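Local structure of regulating synaptic membrane exocytosis protein 2 (Rattus norvegicus, 2BWQ) at residues S8-F13 with L119-H124; L25-L30 with P68-T73; N40-I45 with T59-K64; R82-R87 with I112-A117. The protein probably takes part in regulating neurotransmitter release at synapses as a Rab3-interacting molecule, here represented by its C2A domain. All coordinates share one frame; numbering follows the deposited sequence. Where two conformers were deposited one is given.

Contact 1 of 4, residues S8-F13 with L119-H124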
# COMPACT_ATOMS: atom_id res chain seq x y z
N SER A 8 1.55 -6.78 3.15
CA SER A 8 2.51 -6.48 4.21
C SER A 8 3.14 -5.15 3.95
O SER A 8 3.73 -4.91 2.91
CB SER A 8 3.55 -7.56 4.25
OG SER A 8 4.54 -7.24 5.23
N ILE A 9 2.96 -4.23 4.92
CA ILE A 9 3.35 -2.81 4.77
C ILE A 9 4.07 -2.41 6.05
O ILE A 9 3.66 -2.81 7.15
CB ILE A 9 2.06 -1.95 4.69
CG1 ILE A 9 1.24 -2.33 3.45
CG2 ILE A 9 2.42 -0.45 4.56
CD1 ILE A 9 -0.18 -1.72 3.42
N LYS A 10 5.15 -1.65 5.91
CA LYS A 10 5.90 -1.10 7.05
C LYS A 10 5.86 0.40 6.97
O LYS A 10 6.14 1.01 5.89
CB LYS A 10 7.35 -1.61 6.97
CG LYS A 10 8.32 -1.05 8.05
CD LYS A 10 9.63 -1.82 7.98
CE LYS A 10 10.67 -1.35 7.02
NZ LYS A 10 11.24 -0.04 7.33
N LEU A 11 5.52 1.07 8.07
CA LEU A 11 5.37 2.54 8.10
C LEU A 11 6.29 3.13 9.15
O LEU A 11 6.37 2.60 10.26
CB LEU A 11 3.92 2.88 8.48
CG LEU A 11 2.81 2.34 7.60
CD1 LEU A 11 1.45 2.68 8.15
CD2 LEU A 11 2.92 2.93 6.16
N TRP A 12 6.84 4.29 8.83
CA TRP A 12 7.59 5.00 9.84
C TRP A 12 7.60 6.49 9.50
O TRP A 12 7.84 6.84 8.35
CB TRP A 12 9.03 4.46 9.88
CG TRP A 12 9.90 5.15 10.90
CD1 TRP A 12 9.74 5.15 12.30
CD2 TRP A 12 11.00 5.92 10.59
NE1 TRP A 12 10.73 5.97 12.83
CE2 TRP A 12 11.50 6.46 11.81
CE3 TRP A 12 11.61 6.25 9.40
CZ2 TRP A 12 12.62 7.29 11.83
CZ3 TRP A 12 12.70 7.10 9.41
CH2 TRP A 12 13.17 7.61 10.61
N PHE A 13 7.48 7.29 10.53
CA PHE A 13 7.60 8.75 10.37
C PHE A 13 8.90 9.26 10.97
O PHE A 13 9.19 8.95 12.12
CB PHE A 13 6.39 9.42 11.00
CG PHE A 13 6.46 10.93 10.97
CD1 PHE A 13 6.49 11.62 9.75
CD2 PHE A 13 6.51 11.68 12.16
CE1 PHE A 13 6.61 12.99 9.69
CE2 PHE A 13 6.60 13.09 12.11
CZ PHE A 13 6.62 13.72 10.86
N LEU A 119 2.96 3.47 13.20
CA LEU A 119 4.21 4.08 12.74
C LEU A 119 5.39 3.56 13.54
O LEU A 119 6.17 4.37 14.08
CB LEU A 119 4.07 5.60 12.88
CG LEU A 119 2.91 6.16 12.04
CD1 LEU A 119 2.79 7.66 12.24
CD2 LEU A 119 3.11 5.89 10.57
N ASP A 120 5.53 2.26 13.60
CA ASP A 120 6.48 1.59 14.49
C ASP A 120 7.63 1.01 13.70
O ASP A 120 8.49 0.38 14.30
CB ASP A 120 5.74 0.50 15.26
CG ASP A 120 5.10 -0.56 14.35
OD1 ASP A 120 5.29 -0.51 13.11
OD2 ASP A 120 4.47 -1.50 14.89
N ASP A 121 7.75 1.32 12.41
CA ASP A 121 8.83 0.77 11.57
C ASP A 121 8.88 -0.74 11.54
O ASP A 121 10.00 -1.26 11.32
CB ASP A 121 10.21 1.37 11.94
CG ASP A 121 11.18 1.23 10.83
OD1 ASP A 121 10.81 1.39 9.66
OD2 ASP A 121 12.37 0.89 11.09
N GLU A 122 7.78 -1.40 11.81
CA GLU A 122 7.68 -2.84 11.68
C GLU A 122 6.75 -3.25 10.56
O GLU A 122 5.75 -2.57 10.35
CB GLU A 122 7.15 -3.48 12.98
CG GLU A 122 8.13 -3.33 14.18
CD GLU A 122 9.35 -4.26 14.16
OE1 GLU A 122 9.55 -4.98 13.19
OE2 GLU A 122 10.10 -4.29 15.21
N PRO A 123 6.93 -4.37 9.90
CA PRO A 123 5.97 -4.86 8.96
C PRO A 123 4.70 -5.39 9.66
O PRO A 123 4.80 -6.01 10.73
CB PRO A 123 6.70 -6.04 8.25
CG PRO A 123 7.67 -6.47 9.29
CD PRO A 123 8.07 -5.29 10.11
N HIS A 124 3.56 -5.08 9.03
CA HIS A 124 2.29 -5.61 9.49
C HIS A 124 1.47 -6.03 8.28
O HIS A 124 1.58 -5.43 7.22
CB HIS A 124 1.55 -4.51 10.27
CG HIS A 124 2.18 -4.20 11.58
ND1 HIS A 124 2.87 -3.06 11.93
CD2 HIS A 124 2.23 -5.01 12.66
CE1 HIS A 124 3.30 -3.17 13.18
NE2 HIS A 124 2.95 -4.35 13.62
O HOH W 1 4.41 -0.22 10.31
O HOH W 2 7.12 7.03 13.42
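Ile9 and His124 pair in antiparallel, hydrogen-bonded register: Ile9 N donates a hydrogen bond to His124 O at 2.9 Å, and His124 N returns a bond to Ile9 O. Farther along strand 6-14 a single direct backbone bond remains, from Asp121 N to Leu11 O at 2.9 Å. Waters fill in between. One accepts from Leu11 N and is hydrogen-bonded to Glu122 O, while a second accepts from Phe13 N and donates to Leu119 O.

This is where the last strand, 123-127, joins the edge of the sheet formed by strands 69-76, 19-28 and 6-14, closing one of the two four-stranded layers of the C2 sandwich. The turn leading into it is an Asx turn, with Asp120 OD1 accepting from Glu122 N at 2.9 Å from above the carboxylate plane.

A salt bridge joins Lys10 to Asp121. Lys10 sends CG anti to its backbone N (chi1 176°) and bends at chi3 and chi4; its NZ meets Asp121 OD1 at 2.8 Å on the syn side, 30° out of the carboxylate plane. On the way CD passes 3.4 Å from Asp121 O. An alanine in place of Lys10 would probably leave the Asp121 carboxylate without this cation and freer to turn.

Apolar contacts flank the bonds. Asp121 CB lies 3.8 Å from Trp12 CD1, with the indole and carboxylate planes 52° apart. Leu119 uses both methyls: CD2 lies 3.8 Å from Leu11 CB, and CD1 touches Phe13 CB.

Contact 2 of 4, residues L25-L30 with P68-T73; sequences LGAKDL and PKWNQT
Pro68 CG sits 3.7 Å from Ala27 CB, and its CD meets Leu30 CD1 at the same range, the leucine and the proline ring reaching toward each other tip to tip. The indole of Trp70 continues this apolar patch: Pro68 CB stands 3.6 Å above one face, toward the rim, while CZ3 comes 4.0 Å from Ala27 CB. Trp70 CG lies anti to the carbonyl carbon (chi1 -60°), and CE3 of the six-membered ring reaches 3.6 Å from Gly26 CA. Leu7 and Leu93 also touch the indole, which thus lies between the two sheets.

Gly26 faces Lys69 as an antiparallel, non-hydrogen-bonded pair, their CA atoms 4.1 Å apart. A side chain at Gly26 would run into Pro68 O, which is already 3.0 Å from Gly26 CA. That same oxygen accepts from Ala27 N.

One residue earlier, Leu25 O accepts two hydrogen bonds: Trp70 N comes nearly along the C=O axis, and Asn71 N approaches on a lone pair at 2.8 Å with an N-H...O angle of 171°. Asn71 and Gln72 both face Ile24, a G1 beta bulge, and Asn71 has positive phi (51°).

Two donors on one carbonyl probably help to fix the backbone of strand 69-76 where the bulge shifts its register against strand 19-28, while the apolar grip of Pro68 and Ala27 on the indole is likely to hold that ring in the interior of the sandwich.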
# COMPACT_ATOMS: atom_id res chain seq x y z
N LEU A 25 5.90 -4.42 1.09
CA LEU A 25 6.75 -5.60 1.04
C LEU A 25 6.18 -6.51 -0.05
O LEU A 25 6.73 -6.61 -1.10
CB LEU A 25 6.81 -6.34 2.40
CG LEU A 25 7.70 -5.61 3.40
CD1 LEU A 25 6.99 -4.49 4.14
CD2 LEU A 25 8.26 -6.60 4.38
N GLY A 26 5.06 -7.12 0.24
CA GLY A 26 4.47 -8.18 -0.61
C GLY A 26 3.06 -8.44 -0.22
O GLY A 26 2.55 -7.82 0.72
N ALA A 27 2.42 -9.33 -0.95
CA ALA A 27 1.05 -9.74 -0.65
C ALA A 27 0.98 -11.25 -0.61
O ALA A 27 1.87 -11.91 -1.18
CB ALA A 27 0.11 -9.22 -1.75
N LYS A 28 0.02 -11.75 0.12
CA LYS A 28 -0.21 -13.20 0.11
C LYS A 28 -1.67 -13.45 -0.08
O LYS A 28 -2.54 -12.58 0.12
CB LYS A 28 0.24 -13.81 1.44
CG LYS A 28 -0.54 -13.34 2.64
CD LYS A 28 -0.11 -14.02 3.94
CE LYS A 28 -0.85 -13.50 5.16
NZ LYS A 28 -0.35 -14.20 6.38
N ASP A 29 -1.91 -14.73 -0.45
CA ASP A 29 -3.27 -15.29 -0.58
C ASP A 29 -4.17 -14.50 -1.57
O ASP A 29 -5.38 -14.35 -1.36
CB ASP A 29 -3.95 -15.40 0.81
CG ASP A 29 -3.20 -16.31 1.78
OD1 ASP A 29 -2.46 -17.24 1.36
OD2 ASP A 29 -3.33 -16.14 3.03
N LEU A 30 -3.57 -13.93 -2.63
CA LEU A 30 -4.40 -13.22 -3.65
C LEU A 30 -5.33 -14.23 -4.33
O LEU A 30 -4.92 -15.38 -4.51
CB LEU A 30 -3.55 -12.54 -4.72
CG LEU A 30 -2.61 -11.42 -4.20
CD1 LEU A 30 -1.91 -10.63 -5.34
CD2 LEU A 30 -3.38 -10.49 -3.15
N PRO A 68 3.02 -11.87 -4.64
CA PRO A 68 4.03 -10.92 -5.17
C PRO A 68 4.91 -10.38 -4.06
O PRO A 68 4.43 -10.14 -2.94
CB PRO A 68 3.17 -9.79 -5.74
CG PRO A 68 1.91 -9.84 -4.89
CD PRO A 68 1.64 -11.32 -4.79
N LYS A 69 6.14 -10.11 -4.40
CA LYS A 69 7.11 -9.50 -3.47
C LYS A 69 7.68 -8.32 -4.21
O LYS A 69 8.39 -8.45 -5.20
CB LYS A 69 8.22 -10.48 -3.09
CG LYS A 69 7.60 -11.64 -2.37
CD LYS A 69 8.52 -12.81 -2.22
CE LYS A 69 7.82 -13.88 -1.36
NZ LYS A 69 6.63 -14.51 -2.07
N TRP A 70 7.35 -7.14 -3.75
CA TRP A 70 7.88 -5.94 -4.36
C TRP A 70 9.05 -5.36 -3.61
O TRP A 70 10.00 -4.88 -4.23
CB TRP A 70 6.78 -4.85 -4.43
CG TRP A 70 5.55 -5.23 -5.25
CD1 TRP A 70 5.41 -5.17 -6.63
CD2 TRP A 70 4.32 -5.68 -4.72
NE1 TRP A 70 4.14 -5.61 -6.96
CE2 TRP A 70 3.42 -5.88 -5.81
CE3 TRP A 70 3.86 -5.94 -3.41
CZ2 TRP A 70 2.12 -6.34 -5.61
CZ3 TRP A 70 2.54 -6.35 -3.22
CH2 TRP A 70 1.67 -6.53 -4.33
N ASN A 71 8.95 -5.32 -2.28
CA ASN A 71 10.03 -4.75 -1.44
C ASN A 71 10.47 -3.36 -1.87
O ASN A 71 11.66 -3.10 -2.03
CB ASN A 71 11.23 -5.72 -1.36
CG ASN A 71 10.81 -7.06 -0.87
OD1 ASN A 71 10.12 -7.12 0.12
ND2 ASN A 71 11.15 -8.12 -1.62
N GLN A 72 9.50 -2.45 -2.04
CA GLN A 72 9.76 -1.09 -2.49
C GLN A 72 9.46 -0.11 -1.37
O GLN A 72 8.44 -0.25 -0.68
CB GLN A 72 8.93 -0.78 -3.72
CG GLN A 72 9.50 -1.48 -4.99
CD GLN A 72 8.72 -1.12 -6.24
OE1 GLN A 72 8.02 -1.97 -6.80
NE2 GLN A 72 8.89 0.10 -6.71
N THR A 73 10.31 0.90 -1.22
CA THR A 73 10.15 1.94 -0.21
C THR A 73 9.86 3.25 -0.89
O THR A 73 10.61 3.72 -1.76
CB THR A 73 11.38 2.03 0.59
OG1 THR A 73 11.54 0.83 1.38
CG2 THR A 73 11.33 3.20 1.63

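Contact 3 of 4, residues N40-I45 with T59-K64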
# COMPACT_ATOMS: atom_id res chain seq x y z
N ASN A 40 -1.26 -10.35 -12.27
CA ASN A 40 -0.11 -9.49 -12.50
C ASN A 40 -0.26 -8.29 -11.60
O ASN A 40 -0.77 -7.25 -12.02
CB ASN A 40 -0.03 -8.99 -13.95
CG ASN A 40 0.01 -10.12 -14.95
OD1 ASN A 40 0.74 -11.13 -14.80
ND2 ASN A 40 -0.78 -9.95 -16.03
N PRO A 41 0.08 -8.47 -10.33
CA PRO A 41 -0.31 -7.43 -9.34
C PRO A 41 0.64 -6.24 -9.20
O PRO A 41 1.88 -6.39 -9.28
CB PRO A 41 -0.45 -8.24 -8.04
CG PRO A 41 0.55 -9.37 -8.21
CD PRO A 41 0.67 -9.65 -9.68
N TYR A 42 0.03 -5.07 -8.93
CA TYR A 42 0.78 -3.88 -8.48
C TYR A 42 -0.03 -3.18 -7.44
O TYR A 42 -1.22 -3.33 -7.37
CB TYR A 42 1.19 -2.96 -9.64
CG TYR A 42 0.02 -2.26 -10.30
CD1 TYR A 42 -0.40 -0.98 -9.84
CD2 TYR A 42 -0.58 -2.81 -11.45
CE1 TYR A 42 -1.44 -0.30 -10.48
CE2 TYR A 42 -1.66 -2.14 -12.06
CZ TYR A 42 -2.02 -0.87 -11.57
OH TYR A 42 -3.03 -0.17 -12.23
N VAL A 43 0.69 -2.36 -6.67
CA VAL A 43 0.08 -1.52 -5.65
C VAL A 43 0.25 -0.06 -6.00
O VAL A 43 1.29 0.34 -6.47
CB VAL A 43 0.74 -1.77 -4.28
CG1 VAL A 43 0.17 -0.84 -3.22
CG2 VAL A 43 0.43 -3.19 -3.80
N LYS A 44 -0.82 0.71 -5.84
CA LYS A 44 -0.83 2.18 -5.98
C LYS A 44 -1.10 2.78 -4.62
O LYS A 44 -1.93 2.26 -3.85
CB LYS A 44 -1.94 2.59 -6.95
CG LYS A 44 -1.98 4.06 -7.22
CD LYS A 44 -2.84 4.36 -8.48
CE LYS A 44 -4.31 3.99 -8.25
NZ LYS A 44 -5.15 4.28 -9.46
N ILE A 45 -0.35 3.85 -4.32
CA ILE A 45 -0.59 4.55 -3.07
C ILE A 45 -0.78 6.02 -3.33
O ILE A 45 0.03 6.63 -4.06
CB ILE A 45 0.52 4.34 -2.08
CG1 ILE A 45 0.71 2.84 -1.84
CG2 ILE A 45 0.18 5.06 -0.75
CD1 ILE A 45 1.60 2.30 -0.60
N THR A 59 4.07 0.52 -7.11
CA THR A 59 5.07 -0.55 -7.30
C THR A 59 5.18 -0.94 -8.76
O THR A 59 4.30 -0.66 -9.58
CB THR A 59 4.73 -1.81 -6.49
OG1 THR A 59 3.56 -2.42 -7.03
CG2 THR A 59 4.52 -1.54 -4.98
N LYS A 60 6.26 -1.66 -9.05
CA LYS A 60 6.32 -2.43 -10.29
C LYS A 60 5.23 -3.53 -10.29
O LYS A 60 4.61 -3.84 -9.26
CB LYS A 60 7.70 -3.05 -10.50
CG LYS A 60 8.77 -1.98 -10.65
CD LYS A 60 10.17 -2.62 -10.79
CE LYS A 60 11.27 -1.53 -10.88
NZ LYS A 60 12.64 -2.14 -10.78
N THR A 61 4.99 -4.08 -11.47
CA THR A 61 3.96 -5.13 -11.62
C THR A 61 4.66 -6.48 -11.69
O THR A 61 5.51 -6.69 -12.53
CB THR A 61 3.13 -4.91 -12.91
OG1 THR A 61 2.43 -3.65 -12.82
CG2 THR A 61 2.04 -5.96 -13.07
N VAL A 62 4.36 -7.38 -10.79
CA VAL A 62 4.95 -8.73 -10.85
C VAL A 62 4.14 -9.58 -11.82
O VAL A 62 2.91 -9.46 -11.86
CB VAL A 62 4.98 -9.40 -9.44
CG1 VAL A 62 5.56 -10.79 -9.53
CG2 VAL A 62 5.75 -8.51 -8.49
N LYS A 63 4.82 -10.39 -12.62
CA LYS A 63 4.12 -11.24 -13.59
C LYS A 63 3.69 -12.57 -12.97
O LYS A 63 4.50 -13.24 -12.31
CB LYS A 63 4.99 -11.60 -14.81
CG LYS A 63 5.88 -10.62 -15.43
CD LYS A 63 6.46 -11.23 -16.74
CE LYS A 63 7.76 -10.49 -17.20
NZ LYS A 63 7.83 -10.08 -18.67
N LYS A 64 2.43 -12.92 -13.16
CA LYS A 64 1.93 -14.30 -12.94
C LYS A 64 2.20 -14.84 -11.54
O LYS A 64 3.01 -15.78 -11.33
CB LYS A 64 2.47 -15.28 -14.03
CG LYS A 64 1.98 -14.92 -15.43
CD LYS A 64 2.60 -15.90 -16.50
CE LYS A 64 2.07 -15.58 -17.89
NZ LYS A 64 2.78 -16.43 -18.94
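Thr59 OG1 makes two hydrogen bonds: it accepts from Val43 N at 2.9 Å, almost straight at 175°, and donates to Lys60 O at 2.8 Å. The hydroxyl gets there because OG1 lies between the backbone N and the carbonyl carbon (chi1 68°), while CG2 turns to Val43 CB at 3.9 Å. Val43 O in turn accepts from Thr59 N, so both backbone polar atoms of Val43 are bound by this one threonine, one through its side chain.

Toward the start of the strand the pairing passes to other residues. Val62 N donates to Pro41 O at 3.1 Å, and Thr61 CA makes a CA-H...O contact with the same oxygen. Pro41 has no N-H to give to Val62 O, which instead receives a CA-H...O contact from Asn40 CA at 3.1 Å. Asn40 OD1, a side-chain oxygen, accepts from Lys64 N in its carbonyl plane.

Thr61 uses both branches: CG2 lies 3.3 Å from Asn40 O, and OG1 comes to 3.4 Å from Tyr42 CD2, the two side chains crossing at a slant. The Tyr42 ring also stacks with Trp94 and has a cation-pi partner in Arg58.

Segment 59-64 follows strand 56-58 as irregular chain running roughly antiparallel to strand 41-48, so it prolongs that edge of the C2 sandwich's second sheet. Inward, Val43 and Thr59 pack on Trp70 of strand 69-76, joining the two layers; on its other side strand 41-48 is bonded to strand 88-95.

Contact 4 of 4, residues R82-R87 with I112-A117. With SO4 (sulfate ion), chain B; SO4 (sulfate ion), chain C.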
# COMPACT_ATOMS: atom_id res chain seq x y z
N ARG A 82 1.76 17.47 12.84
CA ARG A 82 0.52 18.21 13.08
C ARG A 82 -0.58 17.93 12.03
O ARG A 82 -1.75 18.32 12.20
CB ARG A 82 0.78 19.70 13.18
CG ARG A 82 1.16 20.31 11.88
CD ARG A 82 1.62 21.75 11.95
NE ARG A 82 2.88 21.85 12.69
CZ ARG A 82 3.16 22.82 13.56
NH1 ARG A 82 2.22 23.65 13.91
NH2 ARG A 82 4.33 22.88 14.15
N GLU A 83 -0.17 17.36 10.90
CA GLU A 83 -1.05 17.15 9.76
C GLU A 83 -1.71 15.77 9.86
O GLU A 83 -2.57 15.47 9.05
CB GLU A 83 -0.21 17.14 8.46
CG GLU A 83 0.38 18.51 8.08
CD GLU A 83 1.44 18.43 6.95
OE1 GLU A 83 2.02 17.34 6.63
OE2 GLU A 83 1.68 19.51 6.34
N PHE A 84 -1.34 14.96 10.82
CA PHE A 84 -1.77 13.54 10.75
C PHE A 84 -3.28 13.38 10.84
O PHE A 84 -3.77 12.46 10.19
CB PHE A 84 -1.13 12.75 11.88
CG PHE A 84 0.31 12.34 11.62
CD1 PHE A 84 1.03 12.80 10.52
CD2 PHE A 84 0.93 11.54 12.55
CE1 PHE A 84 2.39 12.38 10.35
CE2 PHE A 84 2.29 11.15 12.42
CZ PHE A 84 2.97 11.58 11.31
N ARG A 85 -4.01 14.23 11.56
CA ARG A 85 -5.48 14.08 11.64
C ARG A 85 -6.17 14.31 10.32
O ARG A 85 -7.32 13.93 10.14
CB ARG A 85 -6.10 14.99 12.71
CG ARG A 85 -5.86 14.50 14.11
CD ARG A 85 -6.64 15.30 15.19
NE ARG A 85 -6.12 15.09 16.55
CZ ARG A 85 -5.62 16.05 17.34
NH1 ARG A 85 -5.58 17.32 16.93
NH2 ARG A 85 -5.18 15.74 18.55
N GLU A 86 -5.45 14.93 9.39
CA GLU A 86 -5.95 15.30 8.09
C GLU A 86 -5.26 14.57 6.94
O GLU A 86 -5.23 15.06 5.80
CB GLU A 86 -5.79 16.82 7.89
CG GLU A 86 -6.59 17.70 8.88
CD GLU A 86 -8.11 17.47 8.88
OE1 GLU A 86 -8.67 16.77 7.99
OE2 GLU A 86 -8.78 17.99 9.80
N ARG A 87 -4.60 13.44 7.23
CA ARG A 87 -3.87 12.70 6.15
C ARG A 87 -4.22 11.23 6.26
O ARG A 87 -4.44 10.70 7.38
CB ARG A 87 -2.32 12.80 6.32
CG ARG A 87 -1.83 14.23 6.23
CD ARG A 87 -2.02 14.72 4.83
NE ARG A 87 -1.26 15.93 4.59
CZ ARG A 87 -1.82 17.11 4.68
NH1 ARG A 87 -3.13 17.21 5.01
NH2 ARG A 87 -1.10 18.21 4.47
N ILE A 112 -5.46 3.88 5.39
CA ILE A 112 -4.85 4.02 6.73
C ILE A 112 -4.86 5.47 7.12
O ILE A 112 -4.16 6.29 6.51
CB ILE A 112 -3.41 3.45 6.72
CG1 ILE A 112 -3.42 1.96 6.40
CG2 ILE A 112 -2.71 3.72 8.10
CD1 ILE A 112 -2.02 1.37 6.31
N GLU A 113 -5.62 5.83 8.11
CA GLU A 113 -5.59 7.18 8.71
C GLU A 113 -4.27 7.39 9.44
O GLU A 113 -3.91 6.55 10.30
CB GLU A 113 -6.76 7.37 9.70
CG GLU A 113 -8.11 7.39 8.97
CD GLU A 113 -8.39 8.69 8.30
OE1 GLU A 113 -7.64 9.67 8.37
OE2 GLU A 113 -9.45 8.72 7.65
N LEU A 114 -3.54 8.46 9.14
CA LEU A 114 -2.24 8.66 9.79
C LEU A 114 -2.34 8.77 11.30
O LEU A 114 -1.42 8.28 11.98
CB LEU A 114 -1.49 9.87 9.24
CG LEU A 114 -0.52 9.56 8.10
CD1 LEU A 114 0.64 8.72 8.71
CD2 LEU A 114 -1.18 8.84 6.94
N GLU A 115 -3.41 9.37 11.83
CA GLU A 115 -3.44 9.69 13.26
C GLU A 115 -3.39 8.45 14.11
O GLU A 115 -2.94 8.56 15.25
CB GLU A 115 -4.73 10.47 13.56
CG GLU A 115 -4.90 10.92 15.02
CD GLU A 115 -4.00 12.08 15.46
OE1 GLU A 115 -3.08 12.55 14.72
OE2 GLU A 115 -4.23 12.57 16.60
N THR A 116 -3.83 7.32 13.61
CA THR A 116 -3.72 6.12 14.41
C THR A 116 -2.91 5.04 13.77
O THR A 116 -3.03 3.87 14.14
CB THR A 116 -5.14 5.59 14.79
OG1 THR A 116 -5.90 5.46 13.59
CG2 THR A 116 -5.86 6.57 15.81
N ALA A 117 -2.16 5.36 12.73
CA ALA A 117 -1.39 4.38 12.01
C ALA A 117 -0.29 3.77 12.90
O ALA A 117 0.20 4.37 13.87
CB ALA A 117 -0.69 5.07 10.83
S SO4 B . 5.42 19.20 13.10
O1 SO4 B . 3.96 19.01 13.29
O2 SO4 B . 6.08 19.21 14.39
O3 SO4 B . 6.02 18.16 12.29
O4 SO4 B . 5.68 20.51 12.47
S SO4 C . -1.22 24.64 14.02
O1 SO4 C . -2.47 24.09 14.61
O2 SO4 C . -0.52 23.70 13.17
O3 SO4 C . -1.67 25.57 12.95
O4 SO4 C . -0.45 25.30 15.05
O HOH W 3 -5.72 10.57 10.25
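Two short 3-10 segments meet at one end of the C2 beta sandwich, one ending at residue 85 in the loop ahead of strand 88-95, the other at residues 114-115 just after strand 105-113. Phe84 and Leu114 form their apolar centre: Phe84 CG is 3.9 Å from Leu114 CB, and, in the leucine conformer given, Leu114 CD1 lies over one face of the ring and Leu114 CG approaches Arg87 CB.

The backbone link is direct, Leu114 N donating to Arg87 O at 3.0 Å and 170°. A water adds a second link, hydrogen-bonded to Phe84 O and Glu113 OE1 and accepting from Glu115 N.

Arg85 and Glu115 lie side by side and point the same way. Their salt bridge, Arg85 NE to Glu115 OE2 at 3.2 Å, includes only a weak hydrogen bond, its angle 122° and the two planes 57° apart; Arg85 CG packs 3.3 Å from Glu115 CD. Glu115 OE1 touches Phe84 CB at 3.5 Å and has a long, weak ion pair with Arg81. A glutamine in place of Glu115 would probably leave the Arg85 and Arg81 guanidiniums without this negative partner.

Arg82 binds two sulfates, probably from the crystallisation liquor: Arg82 N reaches O1 of one at 2.7 Å, and Arg82 NH1 reaches O2 of the other at 2.8 Å.

Around this junction, Leu114 packs on Leu89 of strand 88-95 and on Phe47 of strand 41-48, while Phe84 meets Phe13 of strand 6-14 edge-to-face and touches Leu119 in the loop before strand 123-127.

In the fold
From the N terminus, strand 6-14 waits for its last partner until 119-124, so contact 1 closes the longest loop and encloses the other three. Strand 19-28 follows and pairs with 68-73 in contact 2; within that loop contact 3 closes a shorter one, between 40-45 and 59-64. Contact 4, 82-87 with 112-117, comes later in series, and none cross. Contacts 1 and 2 share a sheet, bonded through Ser8 to Leu25 and Gly26. Contact 2 meets contact 3 where Gln72 OE1 bonds Lys60 N, tying strand 69-76 to the loop that follows strand 56-58. At the far end, Phe84 of contact 4 packs on Phe13 and Leu119 of contact 1.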